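Local coordinates for uncharacterized protein (Legionella longbeachae NSW150, PDB 4JZA) that probably removes the 3-phosphate from phosphatidylinositol 3-phosphate, consistent with a role for this phosphoinositide phosphatase in lipid metabolism during host infection, at residues 202-207 / 286-291; 209-214 / 218-223. All coordinates share one frame; numbering follows the deposited sequence.

Contact 1: residues 202-207 / 286-291; sequences AYFCNL and KFLTGD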
ATOM      1  N   ALA A 202      -0.759 -20.059 -17.934  1.00 47.45           N
ATOM      2  CA  ALA A 202      -1.431 -19.582 -19.114  1.00 52.59           C
ATOM      3  C   ALA A 202      -2.441 -20.623 -19.630  1.00 58.48           C
ATOM      4  O   ALA A 202      -3.553 -20.253 -20.093  1.00 57.93           O
ATOM      5  CB  ALA A 202      -0.448 -19.226 -20.202  1.00 55.76           C
ATOM      6  N   TYR A 203      -2.069 -21.908 -19.551  1.00 58.38           N
ATOM      7  CA  TYR A 203      -2.942 -22.980 -20.055  1.00 56.27           C
ATOM      8  C   TYR A 203      -4.309 -22.897 -19.390  1.00 53.39           C
ATOM      9  O   TYR A 203      -5.304 -22.716 -20.054  1.00 53.89           O
ATOM     10  CB  TYR A 203      -2.326 -24.376 -19.851  1.00 55.60           C
ATOM     11  CG  TYR A 203      -3.141 -25.504 -20.458  1.00 54.93           C
ATOM     12  CD1 TYR A 203      -3.055 -25.772 -21.804  1.00 58.90           C
ATOM     13  CD2 TYR A 203      -3.966 -26.285 -19.713  1.00 55.05           C
ATOM     14  CE1 TYR A 203      -3.766 -26.780 -22.402  1.00 62.29           C
ATOM     15  CE2 TYR A 203      -4.708 -27.297 -20.305  1.00 61.40           C
ATOM     16  CZ  TYR A 203      -4.595 -27.549 -21.657  1.00 64.27           C
ATOM     17  OH  TYR A 203      -5.316 -28.536 -22.318  1.00 64.36           O
ATOM     18  N   PHE A 204      -4.344 -22.975 -18.076  1.00 52.52           N
ATOM     19  CA  PHE A 204      -5.610 -23.048 -17.365  1.00 52.39           C
ATOM     20  C   PHE A 204      -6.350 -21.721 -17.377  1.00 53.83           C
ATOM     21  O   PHE A 204      -7.571 -21.690 -17.438  1.00 58.14           O
ATOM     22  CB  PHE A 204      -5.392 -23.514 -15.914  1.00 52.76           C
ATOM     23  CG  PHE A 204      -5.011 -24.964 -15.781  1.00 52.62           C
ATOM     24  CD1 PHE A 204      -5.948 -25.965 -15.981  1.00 56.34           C
ATOM     25  CD2 PHE A 204      -3.718 -25.335 -15.438  1.00 52.79           C
ATOM     26  CE1 PHE A 204      -5.589 -27.308 -15.859  1.00 55.98           C
ATOM     27  CE2 PHE A 204      -3.358 -26.670 -15.299  1.00 51.79           C
ATOM     28  CZ  PHE A 204      -4.289 -27.655 -15.512  1.00 54.02           C
ATOM     29  N   CYS A 205      -5.634 -20.610 -17.309  1.00 58.86           N
ATOM     30  CA  CYS A 205      -6.326 -19.303 -17.249  1.00 60.12           C
ATOM     31  C   CYS A 205      -6.906 -18.909 -18.597  1.00 59.80           C
ATOM     32  O   CYS A 205      -7.797 -18.089 -18.648  1.00 62.81           O
ATOM     33  CB  CYS A 205      -5.430 -18.175 -16.680  1.00 54.73           C
ATOM     34  SG  CYS A 205      -5.041 -18.401 -14.922  0.88 51.42           S
ATOM     35  N   ASN A 206      -6.432 -19.508 -19.683  1.00 62.32           N
ATOM     36  CA  ASN A 206      -6.990 -19.204 -21.014  1.00 61.30           C
ATOM     37  C   ASN A 206      -7.844 -20.301 -21.612  1.00 58.71           C
ATOM     38  O   ASN A 206      -8.376 -20.147 -22.712  1.00 57.46           O
ATOM     39  CB  ASN A 206      -5.872 -18.844 -21.960  1.00 61.01           C
ATOM     40  CG  ASN A 206      -5.206 -17.555 -21.553  1.00 63.74           C
ATOM     41  OD1 ASN A 206      -5.759 -16.493 -21.762  1.00 59.94           O
ATOM     42  ND2 ASN A 206      -4.045 -17.649 -20.921  1.00 63.33           N
ATOM     43  N   LEU A 207      -8.018 -21.381 -20.859  1.00 57.69           N
ATOM     44  CA  LEU A 207      -8.752 -22.540 -21.331  1.00 59.50           C
ATOM     45  C   LEU A 207     -10.102 -22.133 -21.888  1.00 61.61           C
ATOM     46  O   LEU A 207     -10.909 -21.493 -21.201  1.00 55.00           O
ATOM     47  CB  LEU A 207      -8.976 -23.521 -20.178  1.00 62.74           C
ATOM     48  CG  LEU A 207      -9.421 -24.933 -20.532  1.00 61.45           C
ATOM     49  CD1 LEU A 207      -8.287 -25.675 -21.230  1.00 62.91           C
ATOM     50  CD2 LEU A 207      -9.874 -25.647 -19.267  1.00 60.18           C
ATOM     51  N   LYS A 286       2.673 -35.280 -17.827  1.00 68.81           N
ATOM     52  CA  LYS A 286       2.903 -36.020 -16.606  1.00 73.71           C
ATOM     53  C   LYS A 286       2.228 -35.336 -15.424  1.00 71.38           C
ATOM     54  O   LYS A 286       1.658 -36.003 -14.574  1.00 71.11           O
ATOM     55  CB  LYS A 286       4.401 -36.173 -16.354  1.00 83.42           C
ATOM     56  CG  LYS A 286       4.815 -37.502 -15.744  1.00 99.18           C
ATOM     57  CD  LYS A 286       4.978 -37.446 -14.221  1.00108.88           C
ATOM     58  CE  LYS A 286       6.234 -36.692 -13.782  1.00113.75           C
ATOM     59  NZ  LYS A 286       7.495 -37.408 -14.126  1.00116.02           N
ATOM     60  N   PHE A 287       2.272 -34.010 -15.377  1.00 67.52           N
ATOM     61  CA  PHE A 287       1.621 -33.284 -14.289  1.00 65.91           C
ATOM     62  C   PHE A 287       0.118 -33.571 -14.233  1.00 62.65           C
ATOM     63  O   PHE A 287      -0.440 -33.856 -13.170  1.00 53.03           O
ATOM     64  CB  PHE A 287       1.829 -31.786 -14.469  1.00 67.08           C
ATOM     65  CG  PHE A 287       1.073 -30.927 -13.475  1.00 64.56           C
ATOM     66  CD1 PHE A 287       1.534 -30.780 -12.194  1.00 63.18           C
ATOM     67  CD2 PHE A 287      -0.103 -30.249 -13.846  1.00 64.47           C
ATOM     68  CE1 PHE A 287       0.848 -29.978 -11.291  1.00 65.94           C
ATOM     69  CE2 PHE A 287      -0.796 -29.457 -12.950  1.00 60.31           C
ATOM     70  CZ  PHE A 287      -0.314 -29.308 -11.671  1.00 62.66           C
ATOM     71  N   LEU A 288      -0.521 -33.517 -15.401  1.00 60.96           N
ATOM     72  CA  LEU A 288      -1.975 -33.578 -15.491  1.00 56.24           C
ATOM     73  C   LEU A 288      -2.537 -34.845 -14.931  1.00 56.44           C
ATOM     74  O   LEU A 288      -3.579 -34.839 -14.322  1.00 62.19           O
ATOM     75  CB  LEU A 288      -2.424 -33.432 -16.947  1.00 57.29           C
ATOM     76  CG  LEU A 288      -2.276 -32.039 -17.542  1.00 58.64           C
ATOM     77  CD1 LEU A 288      -2.641 -32.031 -19.042  1.00 63.37           C
ATOM     78  CD2 LEU A 288      -3.109 -31.038 -16.763  1.00 53.89           C
ATOM     79  N   THR A 289      -1.880 -35.961 -15.200  1.00 61.36           N
ATOM     80  CA  THR A 289      -2.371 -37.278 -14.747  1.00 59.64           C
ATOM     81  C   THR A 289      -1.691 -37.668 -13.483  1.00 57.23           C
ATOM     82  O   THR A 289      -1.840 -38.760 -13.048  1.00 58.88           O
ATOM     83  CB  THR A 289      -2.086 -38.382 -15.789  1.00 58.64           C
ATOM     84  OG1 THR A 289      -0.733 -38.242 -16.242  1.00 58.83           O
ATOM     85  CG2 THR A 289      -3.042 -38.271 -17.001  1.00 59.63           C
ATOM     86  N   GLY A 290      -0.901 -36.777 -12.915  1.00 63.16           N
ATOM     87  CA  GLY A 290      -0.194 -37.045 -11.672  1.00 60.77           C
ATOM     88  C   GLY A 290      -1.075 -36.805 -10.464  1.00 60.65           C
ATOM     89  O   GLY A 290      -2.294 -36.807 -10.555  1.00 55.76           O
ATOM     90  N   ASP A 291      -0.440 -36.569  -9.323  1.00 68.84           N
ATOM     91  CA  ASP A 291      -1.152 -36.516  -8.026  1.00 69.67           C
ATOM     92  C   ASP A 291      -2.060 -35.294  -7.865  1.00 66.92           C
ATOM     93  O   ASP A 291      -3.005 -35.302  -7.102  1.00 60.73           O
ATOM     94  CB  ASP A 291      -0.139 -36.588  -6.869  1.00 72.39           C
ATOM     95  CG  ASP A 291       0.498 -38.006  -6.715  1.00 76.42           C
ATOM     96  OD1 ASP A 291      -0.244 -39.027  -6.852  1.00 68.80           O
ATOM     97  OD2 ASP A 291       1.731 -38.090  -6.468  1.00 69.71           O
TER

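Contact 2: residues 209-214 / 218-223; sequences QGVTSY and IRDFNN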
ATOM      1  N   GLN A 209     -13.957 -22.366 -23.102  1.00 82.33           N
ATOM      2  CA  GLN A 209     -15.155 -22.854 -22.389  1.00 81.89           C
ATOM      3  C   GLN A 209     -15.820 -24.045 -23.119  1.00 76.97           C
ATOM      4  O   GLN A 209     -16.797 -24.631 -22.621  1.00 73.50           O
ATOM      5  CB  GLN A 209     -16.161 -21.700 -22.103  1.00 87.69           C
ATOM      6  CG  GLN A 209     -16.335 -21.316 -20.615  1.00 92.60           C
ATOM      7  CD  GLN A 209     -15.610 -20.028 -20.177  1.00 94.89           C
ATOM      8  OE1 GLN A 209     -16.230 -19.122 -19.597  1.00 93.89           O
ATOM      9  NE2 GLN A 209     -14.302 -19.953 -20.429  1.00 87.89           N
ATOM     10  N   GLY A 210     -15.291 -24.415 -24.284  1.00 68.36           N
ATOM     11  CA  GLY A 210     -15.660 -25.701 -24.888  1.00 69.32           C
ATOM     12  C   GLY A 210     -15.112 -26.927 -24.154  1.00 65.75           C
ATOM     13  O   GLY A 210     -15.597 -28.043 -24.350  1.00 66.85           O
ATOM     14  N   VAL A 211     -14.088 -26.722 -23.319  1.00 64.43           N
ATOM     15  CA  VAL A 211     -13.455 -27.792 -22.536  1.00 61.52           C
ATOM     16  C   VAL A 211     -14.072 -27.832 -21.148  1.00 61.87           C
ATOM     17  O   VAL A 211     -13.727 -27.015 -20.333  1.00 65.04           O
ATOM     18  CB  VAL A 211     -11.945 -27.552 -22.426  1.00 59.25           C
ATOM     19  CG1 VAL A 211     -11.287 -28.624 -21.596  1.00 60.88           C
ATOM     20  CG2 VAL A 211     -11.292 -27.519 -23.797  1.00 58.43           C
ATOM     21  N   THR A 212     -14.984 -28.774 -20.897  1.00 62.58           N
ATOM     22  CA  THR A 212     -15.921 -28.711 -19.755  1.00 59.64           C
ATOM     23  C   THR A 212     -15.643 -29.754 -18.671  1.00 55.73           C
ATOM     24  O   THR A 212     -16.451 -29.934 -17.737  1.00 52.42           O
ATOM     25  CB  THR A 212     -17.390 -28.976 -20.214  1.00 66.07           C
ATOM     26  OG1 THR A 212     -17.565 -30.372 -20.481  1.00 63.27           O
ATOM     27  CG2 THR A 212     -17.780 -28.184 -21.483  1.00 68.27           C
ATOM     28  N   SER A 213     -14.528 -30.474 -18.773  1.00 50.81           N
ATOM     29  CA  SER A 213     -14.225 -31.457 -17.735  1.00 47.16           C
ATOM     30  C   SER A 213     -12.758 -31.786 -17.713  1.00 48.51           C
ATOM     31  O   SER A 213     -12.041 -31.498 -18.672  1.00 48.57           O
ATOM     32  CB  SER A 213     -15.021 -32.745 -17.952  1.00 45.97           C
ATOM     33  OG  SER A 213     -14.399 -33.518 -18.967  1.00 45.36           O
ATOM     34  N   TYR A 214     -12.323 -32.424 -16.622  1.00 50.51           N
ATOM     35  CA  TYR A 214     -10.916 -32.729 -16.449  1.00 50.82           C
ATOM     36  C   TYR A 214     -10.513 -33.806 -17.502  1.00 52.70           C
ATOM     37  O   TYR A 214      -9.483 -33.706 -18.168  1.00 52.29           O
ATOM     38  CB  TYR A 214     -10.604 -33.117 -14.996  1.00 50.21           C
ATOM     39  CG  TYR A 214      -9.120 -33.018 -14.744  1.00 53.38           C
ATOM     40  CD1 TYR A 214      -8.476 -31.788 -14.722  1.00 54.12           C
ATOM     41  CD2 TYR A 214      -8.332 -34.157 -14.624  1.00 53.71           C
ATOM     42  CE1 TYR A 214      -7.104 -31.697 -14.556  1.00 51.17           C
ATOM     43  CE2 TYR A 214      -6.957 -34.065 -14.456  1.00 51.79           C
ATOM     44  CZ  TYR A 214      -6.362 -32.838 -14.420  1.00 49.64           C
ATOM     45  OH  TYR A 214      -5.022 -32.764 -14.279  1.00 49.05           O
ATOM     46  N   ILE A 218      -7.277 -33.544 -20.271  1.00 57.85           N
ATOM     47  CA  ILE A 218      -6.253 -34.535 -20.627  1.00 58.28           C
ATOM     48  C   ILE A 218      -6.229 -34.795 -22.124  1.00 60.21           C
ATOM     49  O   ILE A 218      -5.162 -34.782 -22.726  1.00 58.50           O
ATOM     50  CB  ILE A 218      -6.481 -35.869 -19.904  1.00 58.30           C
ATOM     51  CG1 ILE A 218      -6.347 -35.654 -18.394  1.00 54.28           C
ATOM     52  CG2 ILE A 218      -5.497 -36.936 -20.410  1.00 58.31           C
ATOM     53  CD1 ILE A 218      -7.127 -36.627 -17.540  1.00 53.57           C
ATOM     54  N   ARG A 219      -7.409 -34.997 -22.714  1.00 65.33           N
ATOM     55  CA  ARG A 219      -7.503 -35.256 -24.146  1.00 73.94           C
ATOM     56  C   ARG A 219      -7.022 -34.031 -24.906  1.00 73.62           C
ATOM     57  O   ARG A 219      -6.187 -34.153 -25.803  1.00 71.99           O
ATOM     58  CB  ARG A 219      -8.921 -35.726 -24.592  1.00 83.48           C
ATOM     59  CG  ARG A 219      -9.107 -37.264 -24.596  1.00 97.59           C
ATOM     60  CD  ARG A 219     -10.466 -37.739 -25.150  1.00103.73           C
ATOM     61  NE  ARG A 219     -11.080 -36.721 -26.010  1.00104.90           N
ATOM     62  CZ  ARG A 219     -12.144 -35.967 -25.706  1.00 99.16           C
ATOM     63  NH1 ARG A 219     -12.814 -36.107 -24.560  1.00 93.89           N
ATOM     64  NH2 ARG A 219     -12.563 -35.063 -26.581  1.00 92.52           N
ATOM     65  N   ASP A 220      -7.517 -32.845 -24.536  1.00 73.65           N
ATOM     66  CA  ASP A 220      -7.081 -31.613 -25.193  1.00 70.69           C
ATOM     67  C   ASP A 220      -5.558 -31.533 -25.272  1.00 71.77           C
ATOM     68  O   ASP A 220      -5.005 -31.198 -26.314  1.00 76.10           O
ATOM     69  CB  ASP A 220      -7.599 -30.381 -24.446  1.00 70.80           C
ATOM     70  CG  ASP A 220      -7.057 -29.073 -25.020  1.00 65.67           C
ATOM     71  OD1 ASP A 220      -5.892 -28.704 -24.723  1.00 61.07           O
ATOM     72  OD2 ASP A 220      -7.823 -28.424 -25.762  1.00 58.36           O
ATOM     73  N   PHE A 221      -4.886 -31.834 -24.165  1.00 70.20           N
ATOM     74  CA  PHE A 221      -3.450 -31.696 -24.129  1.00 67.08           C
ATOM     75  C   PHE A 221      -2.732 -32.768 -24.943  1.00 70.64           C
ATOM     76  O   PHE A 221      -1.740 -32.464 -25.618  1.00 69.41           O
ATOM     77  CB  PHE A 221      -2.909 -31.666 -22.701  1.00 63.32           C
ATOM     78  CG  PHE A 221      -1.470 -31.274 -22.652  1.00 59.62           C
ATOM     79  CD1 PHE A 221      -1.072 -30.083 -23.193  1.00 57.22           C
ATOM     80  CD2 PHE A 221      -0.518 -32.117 -22.145  1.00 60.62           C
ATOM     81  CE1 PHE A 221       0.253 -29.728 -23.211  1.00 60.74           C
ATOM     82  CE2 PHE A 221       0.818 -31.768 -22.158  1.00 59.46           C
ATOM     83  CZ  PHE A 221       1.207 -30.575 -22.696  1.00 59.09           C
ATOM     84  N   ASN A 222      -3.244 -34.000 -24.911  1.00 73.09           N
ATOM     85  CA  ASN A 222      -2.710 -35.063 -25.759  1.00 72.24           C
ATOM     86  C   ASN A 222      -2.932 -34.750 -27.252  1.00 80.67           C
ATOM     87  O   ASN A 222      -2.033 -34.972 -28.061  1.00 86.80           O
ATOM     88  CB  ASN A 222      -3.305 -36.423 -25.387  1.00 71.84           C
ATOM     89  CG  ASN A 222      -2.868 -36.904 -23.999  1.00 71.42           C
ATOM     90  OD1 ASN A 222      -1.825 -36.505 -23.485  1.00 80.65           O
ATOM     91  ND2 ASN A 222      -3.683 -37.730 -23.380  1.00 64.55           N
ATOM     92  N   ASN A 223      -4.104 -34.218 -27.617  1.00 81.56           N
ATOM     93  CA  ASN A 223      -4.372 -33.800 -29.012  1.00 83.22           C
ATOM     94  C   ASN A 223      -3.424 -32.724 -29.481  1.00 88.19           C
ATOM     95  O   ASN A 223      -3.154 -32.595 -30.687  1.00 99.79           O
ATOM     96  CB  ASN A 223      -5.810 -33.278 -29.191  1.00 76.05           C
ATOM     97  CG  ASN A 223      -6.823 -34.385 -29.124  1.00 69.67           C
ATOM     98  OD1 ASN A 223      -6.458 -35.550 -29.095  1.00 64.56           O
ATOM     99  ND2 ASN A 223      -8.094 -34.033 -29.086  1.00 66.48           N
TER

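Contact 1: residues 202-207 / 286-291
Phe-204 and Leu-288 share the same first torsion: each CG stands anti to its own carbonyl carbon and beside its backbone N, with chi1 of -71° and -72°. With both helices presenting these positions to each other, the two side chains slide past one another in opposite directions. Contact is made by one branch of the leucine, its methyl CD2, which comes obliquely to within 3.8 Å of Phe-204 CZ. Phe-287 completes the trio from the turn of helix 274-288 that also carries Leu-288. Its CG is swung anti to the backbone N (chi1 174°), and the looser approach runs from its CE2 to Phe-204 CE2 at 4.5 Å, the two rings again meeting obliquely.

On its own helix Phe-204 has a neighbour as well, since Tyr-203 CD2 lies about 4.1 Å above the phenylalanine plane, over the ring centre. Trp-192 also meets this ring edge-to-face, and Leu-196 touches both phenylalanines. The contact packs helix 198-206, in the insertion domain, against the C-terminal end of helix 274-288 by side-chain ends: Phe-204 and Leu-288 have their CA atoms 11.3 Å apart. Gly-290 N bonds back to Phe-287 O at 3.0 Å. Between these two segments the matching is wholly apolar, so cohesion probably comes from dispersion and burial of hydrocarbon surface, while Tyr-203 and Trp-192 help to settle how the Phe-204 ring is turned.

Contact 2: residues 209-214 / 218-223
Ile-218 N donates to Tyr-214 O at 3.1 Å, with an N-H...O angle of 164°, an i to i+4 bond in the first turn of helix 214-234. The isoleucine side chain also packs on that backbone oxygen, its CG1 lying 3.7 Å from Tyr-214 O. Side chain meets side chain where the terminal methyl CD1 of Ile-218 approaches Tyr-214 CD2 obliquely at 4.0 Å. The two cross at about a right angle, the ring having been carried there by a CG anti to the backbone N (chi1 -163°). Within the phosphoinositide phosphatase insertion domain, the loop after helix 198-206 leads here into helix 214-234. Ser-213 is the N-cap, its OG accepting from Glu-216 N; Glu-216 in turn accepts from Thr-212 N, one residue before the cap. Upstream, Val-211 lays its methyl CG2 4.1 Å from Asp-220 OD2, again with the side chains crossing nearly at right angles. That approach is only packing, for OD1 pairs with the hydroxyl of Tyr-203 and OD2 with His-262 NE2, which together probably restrain the carboxylate's rotation. Tyr-214 OH, at the far end of its ring, hydrogen-bonds to the backbone oxygen of Leu-288.

Contacts 1 and 2 lie with their centres about 10 Å apart, both in the helical region that includes the phosphoinositide phosphatase insertion domain and well away from the centre of the chain. In sequence, 202-207 comes first on helix 198-206, then the loop 209-214 and the start of helix 214-234, and last 286-291 at the end of helix 274-288; contact 2 thus falls wholly between the two halves of contact 1. Leu-288 CD1 packs 3.7 Å from Phe-221 CB. Besides this, probable hydrogen bonds from Asp-220 to Tyr-203 and from Tyr-214 to the Leu-288 carbonyl join helix 214-234 to helices 198-206 and 274-288.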